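Local structure of purine phosphoribosyltransferase (1VDM) at the interface of chains A and B and the interface of chains A and C. The protein transfers a 5-phosphoribosyl group between diphosphate and a purine base, as a type I phosphoribosyltransferase. Residues are numbered along the deposited sequence; one frame, centred on the assembly and turned at random. Chains: chain A/B/C, purine phosphoribosyltransferase.

Contact 1: the interface of chains A and B. Residues chain A 16, 43, 46-47; chain B 143-146.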
ATOM      1  N   PHE A  16     -15.077 -12.123  26.186  1.00 41.14           N
ATOM      2  CA  PHE A  16     -14.168 -11.317  26.988  1.00 44.35           C
ATOM      3  C   PHE A  16     -14.569 -11.379  28.464  1.00 43.67           C
ATOM      4  O   PHE A  16     -13.712 -11.358  29.352  1.00 42.45           O
ATOM      5  CB  PHE A  16     -14.128  -9.872  26.479  1.00 47.26           C
ATOM      6  CG  PHE A  16     -13.234  -9.686  25.275  1.00 53.77           C
ATOM      7  CD1 PHE A  16     -13.723  -9.109  24.099  1.00 55.29           C
ATOM      8  CD2 PHE A  16     -11.898 -10.102  25.313  1.00 55.25           C
ATOM      9  CE1 PHE A  16     -12.892  -8.952  22.975  1.00 55.18           C
ATOM     10  CE2 PHE A  16     -11.058  -9.946  24.192  1.00 54.56           C
ATOM     11  CZ  PHE A  16     -11.557  -9.373  23.027  1.00 54.56           C
ATOM     12  N   ARG A  43     -10.969 -18.741  20.584  1.00 32.49           N
ATOM     13  CA  ARG A  43     -10.830 -17.382  21.072  1.00 33.78           C
ATOM     14  C   ARG A  43     -10.254 -17.334  22.486  1.00 34.63           C
ATOM     15  O   ARG A  43      -9.373 -16.525  22.768  1.00 34.60           O
ATOM     16  CB  ARG A  43     -12.173 -16.669  21.015  1.00 32.40           C
ATOM     17  CG  ARG A  43     -12.538 -16.233  19.617  1.00 32.02           C
ATOM     18  CD  ARG A  43     -12.719 -14.733  19.566  1.00 29.85           C
ATOM     19  NE  ARG A  43     -11.551 -14.054  20.116  1.00 32.47           N
ATOM     20  CZ  ARG A  43     -11.570 -12.831  20.635  1.00 30.17           C
ATOM     21  NH1 ARG A  43     -12.699 -12.141  20.681  1.00 30.03           N
ATOM     22  NH2 ARG A  43     -10.454 -12.305  21.116  1.00 30.94           N
ATOM     23  N   HIS A  46      -6.507 -18.001  22.704  1.00 44.53           N
ATOM     24  CA  HIS A  46      -5.700 -16.817  22.417  1.00 46.35           C
ATOM     25  C   HIS A  46      -5.711 -15.813  23.572  1.00 47.04           C
ATOM     26  O   HIS A  46      -4.655 -15.436  24.076  1.00 48.26           O
ATOM     27  CB  HIS A  46      -6.181 -16.116  21.135  1.00 47.24           C
ATOM     28  CG  HIS A  46      -5.820 -16.843  19.874  1.00 47.18           C
ATOM     29  ND1 HIS A  46      -4.553 -17.329  19.631  1.00 48.41           N
ATOM     30  CD2 HIS A  46      -6.558 -17.159  18.783  1.00 47.51           C
ATOM     31  CE1 HIS A  46      -4.529 -17.917  18.446  1.00 48.00           C
ATOM     32  NE2 HIS A  46      -5.733 -17.826  17.911  1.00 46.92           N
ATOM     33  N   ILE A  47      -6.903 -15.390  23.988  1.00 47.17           N
ATOM     34  CA  ILE A  47      -7.049 -14.429  25.076  1.00 48.02           C
ATOM     35  C   ILE A  47      -6.380 -14.849  26.376  1.00 49.22           C
ATOM     36  O   ILE A  47      -5.862 -14.004  27.109  1.00 50.51           O
ATOM     37  CB  ILE A  47      -8.518 -14.166  25.401  1.00 48.52           C
ATOM     38  CG1 ILE A  47      -9.223 -13.566  24.190  1.00 48.85           C
ATOM     39  CG2 ILE A  47      -8.622 -13.216  26.585  1.00 47.69           C
ATOM     40  CD1 ILE A  47     -10.696 -13.329  24.415  1.00 49.59           C
TER
ATOM     41  N   PRO B 143     -10.053 -12.352  13.056  1.00 32.48           N
ATOM     42  CA  PRO B 143     -11.013 -12.063  14.123  1.00 32.98           C
ATOM     43  C   PRO B 143     -10.818 -12.868  15.397  1.00 34.04           C
ATOM     44  O   PRO B 143     -11.038 -12.361  16.487  1.00 34.35           O
ATOM     45  CB  PRO B 143     -12.360 -12.377  13.477  1.00 33.19           C
ATOM     46  CG  PRO B 143     -12.130 -12.137  12.060  1.00 32.61           C
ATOM     47  CD  PRO B 143     -10.760 -12.703  11.812  1.00 32.69           C
ATOM     48  N   TRP B 144     -10.431 -14.130  15.268  1.00 34.78           N
ATOM     49  CA  TRP B 144     -10.262 -14.947  16.459  1.00 37.24           C
ATOM     50  C   TRP B 144      -8.956 -14.716  17.198  1.00 37.68           C
ATOM     51  O   TRP B 144      -8.757 -15.241  18.286  1.00 40.23           O
ATOM     52  CB  TRP B 144     -10.437 -16.434  16.119  1.00 37.34           C
ATOM     53  CG  TRP B 144      -9.753 -16.861  14.877  1.00 35.19           C
ATOM     54  CD1 TRP B 144      -8.492 -17.372  14.763  1.00 33.56           C
ATOM     55  CD2 TRP B 144     -10.284 -16.792  13.550  1.00 34.48           C
ATOM     56  NE1 TRP B 144      -8.204 -17.624  13.442  1.00 32.17           N
ATOM     57  CE2 TRP B 144      -9.284 -17.276  12.675  1.00 32.32           C
ATOM     58  CE3 TRP B 144     -11.504 -16.367  13.014  1.00 33.17           C
ATOM     59  CZ2 TRP B 144      -9.467 -17.345  11.291  1.00 31.61           C
ATOM     60  CZ3 TRP B 144     -11.686 -16.435  11.633  1.00 34.54           C
ATOM     61  CH2 TRP B 144     -10.666 -16.921  10.789  1.00 31.00           C
ATOM     62  N   GLU B 145      -8.074 -13.924  16.609  1.00 39.49           N
ATOM     63  CA  GLU B 145      -6.791 -13.604  17.229  1.00 38.70           C
ATOM     64  C   GLU B 145      -6.927 -12.319  18.035  1.00 38.99           C
ATOM     65  O   GLU B 145      -7.869 -11.543  17.842  1.00 38.30           O
ATOM     66  CB  GLU B 145      -5.710 -13.429  16.154  1.00 40.17           C
ATOM     67  CG  GLU B 145      -5.069 -14.732  15.698  1.00 44.29           C
ATOM     68  CD  GLU B 145      -4.377 -14.629  14.351  1.00 45.05           C
ATOM     69  OE1 GLU B 145      -3.755 -15.622  13.928  1.00 47.40           O
ATOM     70  OE2 GLU B 145      -4.461 -13.570  13.705  1.00 46.62           O
ATOM     71  N   GLU B 146      -5.998 -12.102  18.958  1.00 40.04           N
ATOM     72  CA  GLU B 146      -6.021 -10.884  19.757  1.00 41.17           C
ATOM     73  C   GLU B 146      -5.334  -9.742  19.007  1.00 38.38           C
ATOM     74  O   GLU B 146      -4.350  -9.958  18.292  1.00 36.23           O
ATOM     75  CB  GLU B 146      -5.326 -11.112  21.106  1.00 46.16           C
ATOM     76  CG  GLU B 146      -6.264 -11.566  22.226  1.00 55.22           C
ATOM     77  CD  GLU B 146      -7.381 -10.552  22.528  1.00 59.99           C
ATOM     78  OE1 GLU B 146      -8.237 -10.299  21.647  1.00 60.20           O
ATOM     79  OE2 GLU B 146      -7.403 -10.007  23.655  1.00 63.35           O
TER
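A:Arg43 and B:Glu146 meet at about a right angle and form a salt bridge, NH2 of the guanidinium lying 3.0 Å from the carboxylate oxygen OE1. The N-H vectors point away from that oxygen and the two planes are turned 44° apart, so the attraction is ionic rather than a directed hydrogen bond. The carboxylate carbon nevertheless sits in the guanidinium plane, at its edge. A:Arg43 is bent at both chi2 and chi3, which carries its methylene groups past the backbone of B:Trp144, with CD 4.0 Å from CA, before the tip turns to the acid.

B:Glu146, itself bent at chi2, also meets A:Phe16 tip to tip: OE1 lies at the edge of the phenyl ring, in its plane, 3.7 Å from CZ. The positive rim of the ring may thus add to the hold on the carboxylate. A:Ile47 packs beside the same acid, its CG1 3.9 Å from CD.

At the other end, the imidazole of A:His46 passes beside the stretch from B:Trp144 to B:Glu145, its CD2 3.9 Å from CA of B:Glu145 and its NE2 3.9 Å from CG of the same residue. The carboxylate of B:Glu145 is turned 72° from the imidazole and makes no ion pair with it.

Helix 38-47 of one subunit thereby receives the loop 143-146 of the other, and two-fold symmetry repeats the contact, joining A and B into a probable dimer.

Contact 2: the interface of chains A and C. Residues chain A 6, 10, 13, 134; chain C 1, 5-6, 147.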
ATOM      1  N   LEU A   6     -27.869 -14.638  17.890  1.00 30.12           N
ATOM      2  CA  LEU A   6     -26.678 -14.017  18.496  1.00 30.53           C
ATOM      3  C   LEU A   6     -25.723 -13.367  17.467  1.00 29.23           C
ATOM      4  O   LEU A   6     -25.264 -13.995  16.522  1.00 30.48           O
ATOM      5  CB  LEU A   6     -25.934 -15.091  19.289  1.00 30.76           C
ATOM      6  CG  LEU A   6     -26.508 -15.284  20.695  1.00 30.76           C
ATOM      7  CD1 LEU A   6     -25.471 -15.831  21.678  1.00 30.76           C
ATOM      8  CD2 LEU A   6     -27.033 -13.985  21.304  1.00 30.76           C
ATOM      9  N   GLN A  10     -21.899  -9.954  20.179  1.00 28.29           N
ATOM     10  CA  GLN A  10     -22.424 -10.478  21.442  1.00 28.25           C
ATOM     11  C   GLN A  10     -21.570 -11.655  21.846  1.00 28.30           C
ATOM     12  O   GLN A  10     -21.317 -11.868  23.027  1.00 28.88           O
ATOM     13  CB  GLN A  10     -23.873 -10.940  21.310  1.00 26.99           C
ATOM     14  CG  GLN A  10     -24.869  -9.824  21.190  1.00 28.78           C
ATOM     15  CD  GLN A  10     -26.270 -10.351  20.963  1.00 30.01           C
ATOM     16  OE1 GLN A  10     -26.536 -11.023  19.967  1.00 29.32           O
ATOM     17  NE2 GLN A  10     -27.175 -10.055  21.897  1.00 30.18           N
ATOM     18  N   ARG A  13     -18.084 -10.152  23.033  1.00 30.35           N
ATOM     19  CA  ARG A  13     -18.211  -9.606  24.375  1.00 30.90           C
ATOM     20  C   ARG A  13     -18.448 -10.702  25.417  1.00 32.74           C
ATOM     21  O   ARG A  13     -17.909 -10.642  26.519  1.00 32.52           O
ATOM     22  CB  ARG A  13     -19.328  -8.574  24.414  1.00 27.05           C
ATOM     23  CG  ARG A  13     -18.972  -7.301  23.688  1.00 25.67           C
ATOM     24  CD  ARG A  13     -20.040  -6.259  23.864  1.00 26.31           C
ATOM     25  NE  ARG A  13     -21.209  -6.509  23.027  1.00 25.89           N
ATOM     26  CZ  ARG A  13     -22.311  -5.766  23.049  1.00 27.74           C
ATOM     27  NH1 ARG A  13     -22.409  -4.724  23.870  1.00 28.36           N
ATOM     28  NH2 ARG A  13     -23.306  -6.042  22.227  1.00 28.04           N
ATOM     29  N   PHE A 134     -25.402 -16.155  28.548  1.00 35.51           N
ATOM     30  CA  PHE A 134     -26.802 -16.043  28.170  1.00 37.38           C
ATOM     31  C   PHE A 134     -27.659 -17.181  28.683  1.00 38.54           C
ATOM     32  O   PHE A 134     -27.220 -18.325  28.778  1.00 38.32           O
ATOM     33  CB  PHE A 134     -26.946 -15.967  26.649  1.00 36.49           C
ATOM     34  CG  PHE A 134     -26.059 -14.949  25.998  1.00 36.32           C
ATOM     35  CD1 PHE A 134     -24.824 -15.317  25.477  1.00 34.85           C
ATOM     36  CD2 PHE A 134     -26.477 -13.630  25.866  1.00 34.77           C
ATOM     37  CE1 PHE A 134     -24.027 -14.390  24.827  1.00 35.08           C
ATOM     38  CE2 PHE A 134     -25.684 -12.695  25.218  1.00 34.86           C
ATOM     39  CZ  PHE A 134     -24.460 -13.075  24.696  1.00 34.54           C
TER
ATOM     40  N   MET C   1     -33.515 -14.649  27.959  1.00 67.29           N
ATOM     41  CA  MET C   1     -32.924 -13.326  27.601  1.00 67.29           C
ATOM     42  C   MET C   1     -33.946 -12.200  27.668  1.00 66.45           C
ATOM     43  O   MET C   1     -34.625 -11.896  26.679  1.00 65.79           O
ATOM     44  CB  MET C   1     -32.322 -13.377  26.197  1.00 68.99           C
ATOM     45  CG  MET C   1     -31.012 -14.137  26.115  1.00 69.41           C
ATOM     46  SD  MET C   1     -30.367 -14.108  24.448  1.00 70.96           S
ATOM     47  CE  MET C   1     -29.726 -12.437  24.346  1.00 70.35           C
ATOM     48  N   TYR C   5     -30.376  -6.033  23.372  1.00 37.26           N
ATOM     49  CA  TYR C   5     -28.999  -5.764  22.966  1.00 36.19           C
ATOM     50  C   TYR C   5     -28.918  -4.962  21.674  1.00 35.43           C
ATOM     51  O   TYR C   5     -28.990  -5.509  20.584  1.00 37.37           O
ATOM     52  CB  TYR C   5     -28.223  -7.068  22.790  1.00 35.16           C
ATOM     53  CG  TYR C   5     -28.089  -7.893  24.050  1.00 37.79           C
ATOM     54  CD1 TYR C   5     -29.164  -8.635  24.548  1.00 36.29           C
ATOM     55  CD2 TYR C   5     -26.878  -7.954  24.737  1.00 37.81           C
ATOM     56  CE1 TYR C   5     -29.028  -9.421  25.695  1.00 36.95           C
ATOM     57  CE2 TYR C   5     -26.733  -8.735  25.885  1.00 38.22           C
ATOM     58  CZ  TYR C   5     -27.807  -9.468  26.357  1.00 38.58           C
ATOM     59  OH  TYR C   5     -27.645 -10.257  27.477  1.00 38.41           O
ATOM     60  N   LEU C   6     -28.772  -3.654  21.808  1.00 35.42           N
ATOM     61  CA  LEU C   6     -28.622  -2.728  20.690  1.00 34.07           C
ATOM     62  C   LEU C   6     -27.300  -2.946  19.944  1.00 32.97           C
ATOM     63  O   LEU C   6     -26.250  -3.152  20.537  1.00 32.07           O
ATOM     64  CB  LEU C   6     -28.681  -1.303  21.240  1.00 34.76           C
ATOM     65  CG  LEU C   6     -30.111  -0.852  21.546  1.00 34.76           C
ATOM     66  CD1 LEU C   6     -30.219   0.662  21.729  1.00 34.76           C
ATOM     67  CD2 LEU C   6     -31.099  -1.221  20.439  1.00 34.76           C
ATOM     68  N   PHE C 147     -20.658  -7.450  29.239  1.00 34.78           N
ATOM     69  CA  PHE C 147     -21.664  -8.376  29.757  1.00 35.61           C
ATOM     70  C   PHE C 147     -21.278  -9.024  31.071  1.00 37.73           C
ATOM     71  O   PHE C 147     -20.109  -9.330  31.315  1.00 38.42           O
ATOM     72  CB  PHE C 147     -21.963  -9.523  28.770  1.00 32.46           C
ATOM     73  CG  PHE C 147     -22.408  -9.082  27.404  1.00 31.42           C
ATOM     74  CD1 PHE C 147     -23.117  -7.903  27.221  1.00 29.15           C
ATOM     75  CD2 PHE C 147     -22.133  -9.875  26.294  1.00 28.03           C
ATOM     76  CE1 PHE C 147     -23.544  -7.518  25.954  1.00 28.11           C
ATOM     77  CE2 PHE C 147     -22.557  -9.499  25.030  1.00 27.37           C
ATOM     78  CZ  PHE C 147     -23.262  -8.320  24.859  1.00 26.49           C
TER
HETATM   79  O   HOH W   1     -18.292  -8.424  28.057  1.00 26.08           O
HETATM   80  O   HOH W   2     -25.137  -4.183  22.533  1.00 29.10           O
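A:Arg13 meets C:Phe147 at the ring's tip, CZ of the ring sitting over the centre of one guanidinium face, 3.3 Å from the guanidinium carbon CZ. The planes are inclined at 43°, so the phenyl ring presents its tip instead of stacking flat. Nearer the backbone, CB of A:Arg13 touches CE2 of the same ring at 3.4 Å, and CA of A:Gln10 lies in the ring plane at its edge. The arginine runs extended to CD and then bends at chi3 (-77°), which brings the guanidinium to the ring tip.

Packing continues through A:Gln10, whose amide nitrogen NE2 comes over the face of C:Tyr5 at its CB end, almost straight above CG at 3.2 Å, the amide and ring planes 64° apart. A:Phe134 fills in behind, with CE2 4.0 Å from CZ of C:Tyr5 and CZ near the rim of C:Phe147; A:Leu6 backs one of its faces from within chain A. The methyl end of C:Met1 also approaches A:Phe134, but this residue is poorly ordered and marks the looser end.

Against this packed aromatic side stands a solvent side, where the polar links of this patch run through water. One water bonds NH2 of A:Arg13 at 2.6 Å and the carbonyl of C:Leu6, lying in the guanidinium plane at its edge. Another takes a nearly straight N-H from C:Phe147, whose N is 2.8 Å from the water O, and also bonds the carbonyl of A:Arg13. An alanine in place of A:Arg13 would probably leave the tip of C:Phe147 without its cover and the water at C:Leu6 without its guanidinium donor.

The patch joins helix 8-25 to chain C within the deposited assembly, a pairing that may or may not persist in solution.

Contacts 1 and 2 are centred about 18 Å apart and both draw on helix 8-25 of chain A: A:Phe16 serves contact 1, A:Gln10 and A:Arg13 contact 2. The partners also contribute adjoining positions of one segment, since residues 143-146 of chain B act in contact 1 and C:Phe147 in contact 2. Contact 1 is part of a two-fold interface, whereas contact 2 is part of one that is not an exact two-fold. Each subunit can thus use this helix and segment toward different neighbours, allowing pairs like A and B to be connected further in the twelve-copy deposited assembly.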